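Local structure of SxtG (Microseira wollei, 6U1R) at residues Phe139-Ile147 / Trp241-Tyr250; Pro183-Phe194 / Val206-Phe214. The protein probably transfers an amidino group to an acceptor substrate in saxitoxin biosynthesis. All coordinates share one frame; numbering follows the deposited sequence.

Contact 1 of 2, residues Phe139-Ile147 / Trp241-Tyr250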
loop_
_atom_site.group_PDB
_atom_site.type_symbol
_atom_site.label_atom_id
_atom_site.label_comp_id
_atom_site.label_asym_id
_atom_site.label_seq_id
_atom_site.Cartn_x
_atom_site.Cartn_y
_atom_site.Cartn_z
ATOM N N PHE A 139 -11.187 2.335 -2.271
ATOM C CA PHE A 139 -11.079 1.378 -1.173
ATOM C C PHE A 139 -12.048 0.224 -1.376
ATOM O O PHE A 139 -13.173 0.434 -1.822
ATOM C CB PHE A 139 -11.439 1.978 0.196
ATOM C CG PHE A 139 -10.766 3.287 0.514
ATOM C CD1 PHE A 139 -9.491 3.303 1.031
ATOM C CD2 PHE A 139 -11.420 4.488 0.308
ATOM C CE1 PHE A 139 -8.867 4.501 1.357
ATOM C CE2 PHE A 139 -10.791 5.702 0.619
ATOM C CZ PHE A 139 -9.515 5.696 1.137
ATOM N N LEU A 140 -11.629 -0.963 -0.973
ATOM C CA LEU A 140 -12.494 -2.117 -0.802
ATOM C C LEU A 140 -12.719 -2.350 0.681
ATOM O O LEU A 140 -11.772 -2.265 1.473
ATOM C CB LEU A 140 -11.871 -3.381 -1.372
ATOM C CG LEU A 140 -11.779 -3.610 -2.854
ATOM C CD1 LEU A 140 -10.796 -4.796 -3.067
ATOM C CD2 LEU A 140 -13.163 -3.922 -3.388
ATOM N N VAL A 141 -13.955 -2.659 1.056
ATOM C CA VAL A 141 -14.262 -3.110 2.408
ATOM C C VAL A 141 -14.545 -4.600 2.332
ATOM O O VAL A 141 -15.525 -5.015 1.695
ATOM C CB VAL A 141 -15.456 -2.365 3.026
ATOM C CG1 VAL A 141 -15.641 -2.832 4.472
ATOM C CG2 VAL A 141 -15.249 -0.886 2.980
ATOM N N ILE A 142 -13.701 -5.400 2.984
ATOM C CA ILE A 142 -13.821 -6.856 2.995
ATOM C C ILE A 142 -13.937 -7.270 4.460
ATOM O O ILE A 142 -12.925 -7.404 5.160
ATOM C CB ILE A 142 -12.636 -7.564 2.326
ATOM C CG1 ILE A 142 -12.392 -7.051 0.898
ATOM C CG2 ILE A 142 -12.876 -9.091 2.303
ATOM C CD1 ILE A 142 -13.577 -7.227 -0.050
ATOM N N GLY A 143 -15.158 -7.466 4.938
ATOM C CA GLY A 143 -15.324 -7.851 6.332
ATOM C C GLY A 143 -14.918 -6.711 7.252
ATOM O O GLY A 143 -15.514 -5.634 7.195
ATOM N N ASN A 144 -13.897 -6.911 8.083
ATOM C CA ASN A 144 -13.426 -5.872 8.984
ATOM C C ASN A 144 -12.183 -5.153 8.456
ATOM O O ASN A 144 -11.561 -4.399 9.210
ATOM C CB ASN A 144 -13.134 -6.454 10.377
ATOM C CG ASN A 144 -11.985 -7.448 10.372
ATOM O OD1 ASN A 144 -11.378 -7.713 9.335
ATOM N ND2 ASN A 144 -11.666 -7.993 11.545
ATOM N N GLU A 145 -11.846 -5.332 7.178
ATOM C CA GLU A 145 -10.634 -4.780 6.581
ATOM C C GLU A 145 -10.966 -3.747 5.512
ATOM O O GLU A 145 -11.816 -4.001 4.641
ATOM C CB GLU A 145 -9.797 -5.899 5.960
ATOM C CG GLU A 145 -8.493 -5.437 5.325
ATOM C CD GLU A 145 -7.713 -6.566 4.681
ATOM O OE1 GLU A 145 -8.295 -7.643 4.445
ATOM O OE2 GLU A 145 -6.511 -6.380 4.402
ATOM N N ILE A 146 -10.267 -2.605 5.559
ATOM C CA ILE A 146 -10.273 -1.617 4.474
ATOM C C ILE A 146 -8.956 -1.748 3.694
ATOM O O ILE A 146 -7.870 -1.716 4.284
ATOM C CB ILE A 146 -10.481 -0.195 5.023
ATOM C CG1 ILE A 146 -11.841 -0.128 5.733
ATOM C CG2 ILE A 146 -10.409 0.842 3.900
ATOM C CD1 ILE A 146 -12.199 1.175 6.304
ATOM N N ILE A 147 -9.050 -1.952 2.374
ATOM C CA ILE A 147 -7.892 -2.123 1.492
ATOM C C ILE A 147 -7.796 -0.920 0.561
ATOM O O ILE A 147 -8.749 -0.611 -0.172
ATOM C CB ILE A 147 -7.999 -3.420 0.663
ATOM C CG1 ILE A 147 -8.215 -4.633 1.571
ATOM C CG2 ILE A 147 -6.743 -3.613 -0.201
ATOM C CD1 ILE A 147 -8.578 -5.903 0.821
ATOM N N TRP A 241 -3.377 -10.151 -7.530
ATOM C CA TRP A 241 -2.972 -9.638 -6.231
ATOM C C TRP A 241 -4.124 -9.728 -5.238
ATOM O O TRP A 241 -3.946 -10.180 -4.095
ATOM C CB TRP A 241 -2.465 -8.186 -6.328
ATOM C CG TRP A 241 -1.932 -7.753 -5.003
ATOM C CD1 TRP A 241 -0.629 -7.837 -4.578
ATOM C CD2 TRP A 241 -2.686 -7.227 -3.892
ATOM N NE1 TRP A 241 -0.532 -7.405 -3.268
ATOM C CE2 TRP A 241 -1.778 -7.026 -2.828
ATOM C CE3 TRP A 241 -4.042 -6.908 -3.699
ATOM C CZ2 TRP A 241 -2.185 -6.515 -1.585
ATOM C CZ3 TRP A 241 -4.441 -6.411 -2.465
ATOM C CH2 TRP A 241 -3.513 -6.218 -1.424
ATOM N N LEU A 242 -5.322 -9.310 -5.652
ATOM C CA LEU A 242 -6.444 -9.334 -4.713
ATOM C C LEU A 242 -6.840 -10.762 -4.373
ATOM O O LEU A 242 -7.182 -11.058 -3.222
ATOM C CB LEU A 242 -7.634 -8.575 -5.278
ATOM C CG LEU A 242 -8.848 -8.423 -4.348
ATOM C CD1 LEU A 242 -8.465 -7.620 -3.108
ATOM C CD2 LEU A 242 -9.991 -7.770 -5.106
ATOM N N GLN A 243 -6.804 -11.670 -5.354
ATOM C CA GLN A 243 -7.133 -13.058 -5.040
ATOM C C GLN A 243 -6.134 -13.643 -4.051
ATOM O O GLN A 243 -6.532 -14.359 -3.125
ATOM C CB GLN A 243 -7.202 -13.914 -6.310
ATOM C CG GLN A 243 -7.528 -15.417 -6.052
ATOM C CD GLN A 243 -8.898 -15.666 -5.396
ATOM O OE1 GLN A 243 -9.888 -15.970 -6.089
ATOM N NE2 GLN A 243 -8.949 -15.576 -4.053
ATOM N N ARG A 244 -4.847 -13.325 -4.193
ATOM C CA ARG A 244 -3.887 -13.864 -3.234
ATOM C C ARG A 244 -4.088 -13.255 -1.855
ATOM O O ARG A 244 -4.013 -13.958 -0.841
ATOM C CB ARG A 244 -2.454 -13.633 -3.682
ATOM C CG ARG A 244 -1.476 -14.174 -2.605
ATOM C CD ARG A 244 -0.134 -14.542 -3.132
ATOM N NE ARG A 244 -0.221 -15.380 -4.325
ATOM C CZ ARG A 244 0.655 -15.343 -5.320
ATOM N NH1 ARG A 244 1.697 -14.518 -5.268
ATOM N NH2 ARG A 244 0.484 -16.134 -6.379
ATOM N N HIS A 245 -4.322 -11.943 -1.793
ATOM C CA HIS A 245 -4.537 -11.294 -0.506
ATOM C C HIS A 245 -5.728 -11.892 0.235
ATOM O O HIS A 245 -5.696 -12.014 1.475
ATOM C CB HIS A 245 -4.728 -9.792 -0.715
ATOM C CG HIS A 245 -4.774 -9.016 0.560
ATOM N ND1 HIS A 245 -3.660 -8.816 1.349
ATOM C CD2 HIS A 245 -5.803 -8.406 1.192
ATOM C CE1 HIS A 245 -4.003 -8.103 2.410
ATOM N NE2 HIS A 245 -5.295 -7.836 2.335
ATOM N N LEU A 246 -6.773 -12.287 -0.496
ATOM C CA LEU A 246 -8.018 -12.780 0.086
ATOM C C LEU A 246 -8.177 -14.302 -0.010
ATOM O O LEU A 246 -9.281 -14.810 0.207
ATOM C CB LEU A 246 -9.212 -12.100 -0.590
ATOM C CG LEU A 246 -9.302 -10.577 -0.475
ATOM C CD1 LEU A 246 -10.563 -10.063 -1.169
ATOM C CD2 LEU A 246 -9.221 -10.146 0.985
ATOM N N GLU A 247 -7.105 -15.046 -0.300
ATOM C CA GLU A 247 -7.259 -16.449 -0.706
ATOM C C GLU A 247 -7.735 -17.363 0.423
ATOM O O GLU A 247 -8.275 -18.436 0.140
ATOM C CB GLU A 247 -5.938 -17.010 -1.252
ATOM C CG GLU A 247 -4.827 -17.105 -0.204
ATOM C CD GLU A 247 -3.485 -17.547 -0.782
ATOM O OE1 GLU A 247 -3.393 -17.772 -2.010
ATOM O OE2 GLU A 247 -2.518 -17.641 -0.001
ATOM N N ASP A 248 -7.517 -16.998 1.684
ATOM C CA ASP A 248 -7.930 -17.878 2.778
ATOM C C ASP A 248 -9.444 -18.029 2.852
ATOM O O ASP A 248 -9.943 -19.081 3.280
ATOM C CB ASP A 248 -7.411 -17.346 4.122
ATOM C CG ASP A 248 -5.898 -17.476 4.272
ATOM O OD1 ASP A 248 -5.288 -18.280 3.546
ATOM O OD2 ASP A 248 -5.329 -16.768 5.129
ATOM N N GLU A 249 -10.200 -16.999 2.459
ATOM C CA GLU A 249 -11.636 -16.996 2.708
ATOM C C GLU A 249 -12.495 -16.652 1.498
ATOM O O GLU A 249 -13.702 -16.909 1.549
ATOM C CB GLU A 249 -11.999 -16.010 3.835
ATOM C CG GLU A 249 -11.227 -16.175 5.156
ATOM C CD GLU A 249 -11.530 -17.474 5.892
ATOM O OE1 GLU A 249 -12.485 -18.190 5.523
ATOM O OE2 GLU A 249 -10.793 -17.787 6.850
ATOM N N TYR A 250 -11.927 -16.104 0.417
ATOM C CA TYR A 250 -12.713 -15.536 -0.672
ATOM C C TYR A 250 -12.298 -16.125 -2.013
ATOM O O TYR A 250 -11.150 -16.531 -2.220
ATOM C CB TYR A 250 -12.560 -14.001 -0.731
ATOM C CG TYR A 250 -13.095 -13.330 0.490
ATOM C CD1 TYR A 250 -14.421 -12.940 0.560
ATOM C CD2 TYR A 250 -12.289 -13.120 1.603
ATOM C CE1 TYR A 250 -14.935 -12.332 1.697
ATOM C CE2 TYR A 250 -12.784 -12.507 2.739
ATOM C CZ TYR A 250 -14.119 -12.127 2.779
ATOM O OH TYR A 250 -14.615 -11.523 3.907
#

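Contact 2 of 2, residues Pro183-Phe194 / Val206-Phe214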
loop_
_atom_site.group_PDB
_atom_site.type_symbol
_atom_site.label_atom_id
_atom_site.label_comp_id
_atom_site.label_asym_id
_atom_site.label_seq_id
_atom_site.Cartn_x
_atom_site.Cartn_y
_atom_site.Cartn_z
ATOM N N PRO A 183 1.627 1.559 -6.941
ATOM C CA PRO A 183 2.275 1.305 -8.235
ATOM C C PRO A 183 3.176 2.458 -8.647
ATOM O O PRO A 183 3.002 3.605 -8.234
ATOM C CB PRO A 183 1.094 1.134 -9.203
ATOM C CG PRO A 183 -0.020 1.949 -8.582
ATOM C CD PRO A 183 0.166 1.728 -7.089
ATOM N N GLN A 184 4.149 2.125 -9.501
ATOM C CA GLN A 184 5.089 3.103 -10.036
ATOM C C GLN A 184 4.443 3.972 -11.110
ATOM O O GLN A 184 4.774 5.159 -11.230
ATOM C CB GLN A 184 6.316 2.389 -10.622
ATOM C CG GLN A 184 7.125 1.594 -9.609
ATOM C CD GLN A 184 8.417 1.026 -10.187
ATOM O OE1 GLN A 184 8.405 0.088 -10.997
ATOM N NE2 GLN A 184 9.532 1.604 -9.793
ATOM N N LEU A 185 3.569 3.369 -11.919
ATOM C CA LEU A 185 2.843 4.036 -12.988
ATOM C C LEU A 185 3.804 4.642 -14.011
ATOM O O LEU A 185 3.570 5.727 -14.547
ATOM C CB LEU A 185 1.868 5.078 -12.431
ATOM C CG LEU A 185 0.864 4.525 -11.399
ATOM C CD1 LEU A 185 -0.185 5.587 -10.992
ATOM C CD2 LEU A 185 0.172 3.287 -11.941
ATOM N N PHE A 186 4.869 3.897 -14.315
ATOM C CA PHE A 186 5.698 4.201 -15.472
ATOM C C PHE A 186 4.881 4.122 -16.764
ATOM O O PHE A 186 3.812 3.499 -16.840
ATOM C CB PHE A 186 6.871 3.212 -15.572
ATOM C CG PHE A 186 7.919 3.339 -14.492
ATOM C CD1 PHE A 186 7.881 4.337 -13.524
ATOM C CD2 PHE A 186 8.973 2.437 -14.462
ATOM C CE1 PHE A 186 8.880 4.430 -12.557
ATOM C CE2 PHE A 186 9.969 2.536 -13.507
ATOM C CZ PHE A 186 9.925 3.531 -12.561
ATOM N N ASP A 187 5.437 4.715 -17.826
ATOM C CA ASP A 187 4.799 4.601 -19.130
ATOM C C ASP A 187 4.539 3.148 -19.517
ATOM O O ASP A 187 3.578 2.871 -20.234
ATOM C CB ASP A 187 5.657 5.273 -20.208
ATOM C CG ASP A 187 5.574 6.790 -20.182
ATOM O OD1 ASP A 187 4.751 7.372 -19.437
ATOM O OD2 ASP A 187 6.343 7.410 -20.951
ATOM N N ALA A 188 5.376 2.209 -19.051
ATOM C CA ALA A 188 5.202 0.800 -19.406
ATOM C C ALA A 188 3.864 0.209 -18.945
ATOM O O ALA A 188 3.478 -0.861 -19.428
ATOM C CB ALA A 188 6.344 -0.038 -18.828
ATOM N N GLN A 189 3.169 0.862 -18.010
ATOM C CA GLN A 189 1.866 0.404 -17.530
ATOM C C GLN A 189 0.741 0.691 -18.524
ATOM O O GLN A 189 -0.377 0.206 -18.331
ATOM C CB GLN A 189 1.579 1.059 -16.165
ATOM C CG GLN A 189 0.267 0.608 -15.476
ATOM C CD GLN A 189 0.211 -0.882 -15.181
ATOM O OE1 GLN A 189 1.218 -1.578 -15.229
ATOM N NE2 GLN A 189 -0.998 -1.381 -14.870
ATOM N N TYR A 190 1.012 1.426 -19.612
ATOM C CA TYR A 190 -0.026 1.848 -20.538
ATOM C C TYR A 190 0.386 1.515 -21.969
ATOM O O TYR A 190 1.555 1.656 -22.335
ATOM C CB TYR A 190 -0.299 3.360 -20.405
ATOM C CG TYR A 190 -0.391 3.838 -18.974
ATOM C CD1 TYR A 190 -1.520 3.588 -18.214
ATOM C CD2 TYR A 190 0.660 4.530 -18.387
ATOM C CE1 TYR A 190 -1.605 4.022 -16.877
ATOM C CE2 TYR A 190 0.594 4.968 -17.073
ATOM C CZ TYR A 190 -0.546 4.711 -16.321
ATOM O OH TYR A 190 -0.579 5.150 -15.013
ATOM N N ASP A 191 -0.589 1.089 -22.767
ATOM C CA ASP A 191 -0.388 0.739 -24.176
ATOM C C ASP A 191 -0.587 2.002 -25.002
ATOM O O ASP A 191 -1.716 2.400 -25.289
ATOM C CB ASP A 191 -1.356 -0.364 -24.589
ATOM C CG ASP A 191 -1.221 -0.758 -26.052
ATOM O OD1 ASP A 191 -0.399 -0.159 -26.769
ATOM O OD2 ASP A 191 -1.974 -1.659 -26.474
ATOM N N PHE A 192 0.506 2.644 -25.393
ATOM C CA PHE A 192 0.351 3.883 -26.146
ATOM C C PHE A 192 0.011 3.649 -27.612
ATOM O O PHE A 192 -0.214 4.621 -28.336
ATOM C CB PHE A 192 1.613 4.739 -26.003
ATOM C CG PHE A 192 1.743 5.372 -24.646
ATOM C CD1 PHE A 192 1.075 6.554 -24.355
ATOM C CD2 PHE A 192 2.488 4.766 -23.643
ATOM C CE1 PHE A 192 1.174 7.139 -23.098
ATOM C CE2 PHE A 192 2.599 5.347 -22.381
ATOM C CZ PHE A 192 1.943 6.534 -22.109
ATOM N N ASN A 193 -0.080 2.397 -28.055
ATOM C CA ASN A 193 -0.595 2.083 -29.380
ATOM C C ASN A 193 -2.039 1.593 -29.336
ATOM O O ASN A 193 -2.531 1.038 -30.320
ATOM C CB ASN A 193 0.299 1.046 -30.058
ATOM C CG ASN A 193 1.737 1.521 -30.183
ATOM O OD1 ASN A 193 1.988 2.692 -30.459
ATOM N ND2 ASN A 193 2.685 0.620 -29.950
ATOM N N PHE A 194 -2.740 1.814 -28.222
ATOM C CA PHE A 194 -4.048 1.201 -28.044
ATOM C C PHE A 194 -5.050 1.727 -29.068
ATOM O O PHE A 194 -5.052 2.912 -29.407
ATOM C CB PHE A 194 -4.587 1.456 -26.631
ATOM C CG PHE A 194 -5.933 0.834 -26.390
ATOM C CD1 PHE A 194 -6.030 -0.501 -26.029
ATOM C CD2 PHE A 194 -7.102 1.571 -26.545
ATOM C CE1 PHE A 194 -7.267 -1.091 -25.811
ATOM C CE2 PHE A 194 -8.343 0.986 -26.328
ATOM C CZ PHE A 194 -8.428 -0.344 -25.972
ATOM N N VAL A 206 -6.462 -0.423 -22.074
ATOM C CA VAL A 206 -5.238 0.370 -22.221
ATOM C C VAL A 206 -4.144 -0.030 -21.228
ATOM O O VAL A 206 -2.956 0.130 -21.530
ATOM C CB VAL A 206 -5.563 1.874 -22.121
ATOM C CG1 VAL A 206 -5.987 2.250 -20.730
ATOM C CG2 VAL A 206 -4.379 2.723 -22.568
ATOM N N VAL A 207 -4.487 -0.542 -20.038
ATOM C CA VAL A 207 -3.430 -0.943 -19.110
ATOM C C VAL A 207 -2.794 -2.243 -19.580
ATOM O O VAL A 207 -3.442 -3.100 -20.211
ATOM C CB VAL A 207 -3.912 -1.086 -17.653
ATOM C CG1 VAL A 207 -4.062 0.289 -16.989
ATOM C CG2 VAL A 207 -5.165 -1.905 -17.562
ATOM N N THR A 208 -1.507 -2.374 -19.280
ATOM C CA THR A 208 -0.680 -3.523 -19.619
ATOM C C THR A 208 -0.576 -4.430 -18.400
ATOM O O THR A 208 -1.309 -4.265 -17.411
ATOM C CB THR A 208 0.715 -3.076 -20.056
ATOM O OG1 THR A 208 1.400 -2.533 -18.915
ATOM C CG2 THR A 208 0.642 -2.028 -21.151
ATOM N N GLU A 209 0.364 -5.382 -18.448
ATOM C CA GLU A 209 0.669 -6.251 -17.310
ATOM C C GLU A 209 2.014 -5.920 -16.672
ATOM O O GLU A 209 2.684 -6.792 -16.113
ATOM C CB GLU A 209 0.617 -7.718 -17.737
ATOM C CG GLU A 209 -0.788 -8.185 -18.173
ATOM C CD GLU A 209 -1.828 -8.095 -17.057
ATOM O OE1 GLU A 209 -1.467 -8.300 -15.879
ATOM O OE2 GLU A 209 -3.017 -7.841 -17.374
ATOM N N PHE A 210 2.417 -4.649 -16.724
ATOM C CA PHE A 210 3.689 -4.246 -16.132
ATOM C C PHE A 210 3.682 -4.404 -14.606
ATOM O O PHE A 210 4.655 -4.907 -14.027
ATOM C CB PHE A 210 3.983 -2.813 -16.575
ATOM C CG PHE A 210 5.061 -2.125 -15.802
ATOM C CD1 PHE A 210 6.396 -2.440 -16.009
ATOM C CD2 PHE A 210 4.740 -1.126 -14.901
ATOM C CE1 PHE A 210 7.388 -1.786 -15.308
ATOM C CE2 PHE A 210 5.716 -0.478 -14.195
ATOM C CZ PHE A 210 7.053 -0.804 -14.399
ATOM N N GLU A 211 2.613 -3.983 -13.935
ATOM C CA GLU A 211 2.547 -4.056 -12.482
ATOM C C GLU A 211 1.092 -4.155 -12.041
ATOM O O GLU A 211 0.182 -3.836 -12.810
ATOM C CB GLU A 211 3.215 -2.842 -11.833
ATOM C CG GLU A 211 2.405 -1.579 -11.987
ATOM C CD GLU A 211 3.186 -0.350 -11.593
ATOM O OE1 GLU A 211 4.051 -0.429 -10.681
ATOM O OE2 GLU A 211 2.920 0.689 -12.222
ATOM N N PRO A 212 0.842 -4.574 -10.795
ATOM C CA PRO A 212 -0.550 -4.744 -10.331
ATOM C C PRO A 212 -1.270 -3.410 -10.180
ATOM O O PRO A 212 -0.812 -2.543 -9.431
ATOM C CB PRO A 212 -0.389 -5.435 -8.971
ATOM C CG PRO A 212 0.982 -5.980 -8.929
ATOM C CD PRO A 212 1.822 -5.164 -9.864
ATOM N N THR A 213 -2.423 -3.263 -10.850
ATOM C CA THR A 213 -3.313 -2.122 -10.644
ATOM C C THR A 213 -4.762 -2.594 -10.637
ATOM O O THR A 213 -5.148 -3.503 -11.391
ATOM C CB THR A 213 -3.155 -0.990 -11.707
ATOM O OG1 THR A 213 -3.398 -1.480 -13.035
ATOM C CG2 THR A 213 -1.776 -0.369 -11.641
ATOM N N PHE A 214 -5.551 -1.991 -9.755
ATOM C CA PHE A 214 -7.000 -2.135 -9.831
ATOM C C PHE A 214 -7.668 -0.976 -9.107
ATOM O O PHE A 214 -7.089 -0.363 -8.200
ATOM C CB PHE A 214 -7.487 -3.486 -9.258
ATOM C CG PHE A 214 -7.314 -3.656 -7.762
ATOM C CD1 PHE A 214 -8.268 -3.155 -6.879
ATOM C CD2 PHE A 214 -6.227 -4.346 -7.241
ATOM C CE1 PHE A 214 -8.127 -3.327 -5.521
ATOM C CE2 PHE A 214 -6.084 -4.530 -5.866
ATOM C CZ PHE A 214 -7.030 -4.025 -5.009
HETATM O O HOH W 1 6.454 -1.812 -10.956
#

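Contact 1 of 2, residues Phe139-Ile147 / Trp241-Tyr250
Glu145 and His245 form the one polar link between the hairpin 139-147 and the end of helix 236-245: His245 NE2 donates to Glu145 OE2 over 2.8 Å, nearly straight at 170°. The carboxylate oxygen lies in the plane of the imidazole and is met on its syn side, with NE2 somewhat out of the carboxylate plane, as the two flat groups are turned 47° apart. An extended side chain, with CG anti to the backbone N (chi1 -179°), carries the glutamate across to the ring. Beside this bond the contact is apolar. Ile147 CD1 lies 3.8 Å from His245 CD2, while its CG2 approaches Trp241. Leu140 and Leu242 meet tip to tip, CD1 to CD1 at 3.7 Å, and Ile142 meets Leu246 in the same way. The tightest apolar touch is Ile142 CG2 over one face of the Tyr250 ring, 3.3 Å from CZ; isoleucine suits this place because it branches at CB, so that CG2 can lie over the ring while CG1 turns to Leu246 CD1.

Further out, Thr178 of the neighbouring strand also hydrogen-bonds Glu145 OE2, so two partners hold that oxygen. Trp241 lays CH2 over one face of the His245 imidazole, and its own NE1 is bonded to Trp177 O of the second subunit. Ile226 of strand 225-229 packs on Ile142, Leu246 and Tyr250. At the hairpin tip, Gly143 takes a positive phi, a backbone shape that suits a residue without a side chain. Strands 139-142 and 145-148 are thus joined by a two-residue type II' turn, a tight beta hairpin packed through Leu140, Ile142, Glu145 and Ile147 against the end of a helix, within the alpha/beta propeller fold of the amidinotransferases.

Contact 2 of 2, residues Pro183-Phe194 / Val206-Phe214
Glu211 and Gln189 reach across between two loop segments, one with a short 3-10 turn, joined in part by a single beta bridge, Tyr190 with Val207, in the long connection between strands 176-179 and 219-222. The Glu211 carboxylate grips two successive backbone amides: OE1 takes Gln184 N and OE2 takes Leu185 N, each at 2.8 Å, the latter on its syn lone pair. An acid suits this place because its two oxygens can serve neighbouring N-H groups. Gln189 crosses the Glu211 side chain at about a right angle; its chain bends at chi2 (60°), bringing OE1 within 3.1 Å of Glu211 N, while NE2 gives only a weak bond to Glu211 O.

The same Gln189 OE1 lies at the edge of the Phe210 ring, in its plane. Ala188 CB covers one face of that ring, a CH-pi contact 4.0 Å from the centroid, its small methyl letting the backbone come close. Phe186 is slid off to the side, its plane 28° from that of Phe210, so the rings barely overlap. Thr208 OG1 accepts from Phe210 N, which closes an ST turn, and donates to Ala188 O. A water donates to both Gln184 OE1 and Glu211 OE1, at 2.8 Å from the latter.

In the fold
Both contacts are largely buried and both border the second subunit, but they join different kinds of structure. Contact 1 sets a hairpin against a helix end, mainly through aliphatic and aromatic side chains with one polar link. Contact 2 has no strand or alpha-helix in either segment, and side chains bonded to backbone groups do much of the work; it also reaches more exposed ground, at Ala188. Along the chain it is nested inside the loop closed by contact 1. Phe214 bridges them, touching both Trp241 and Leu140. It directly precedes Asp215, a predicted active-site residue that lies near Leu140 and Thr213, so an edge of each contact comes near the predicted active site.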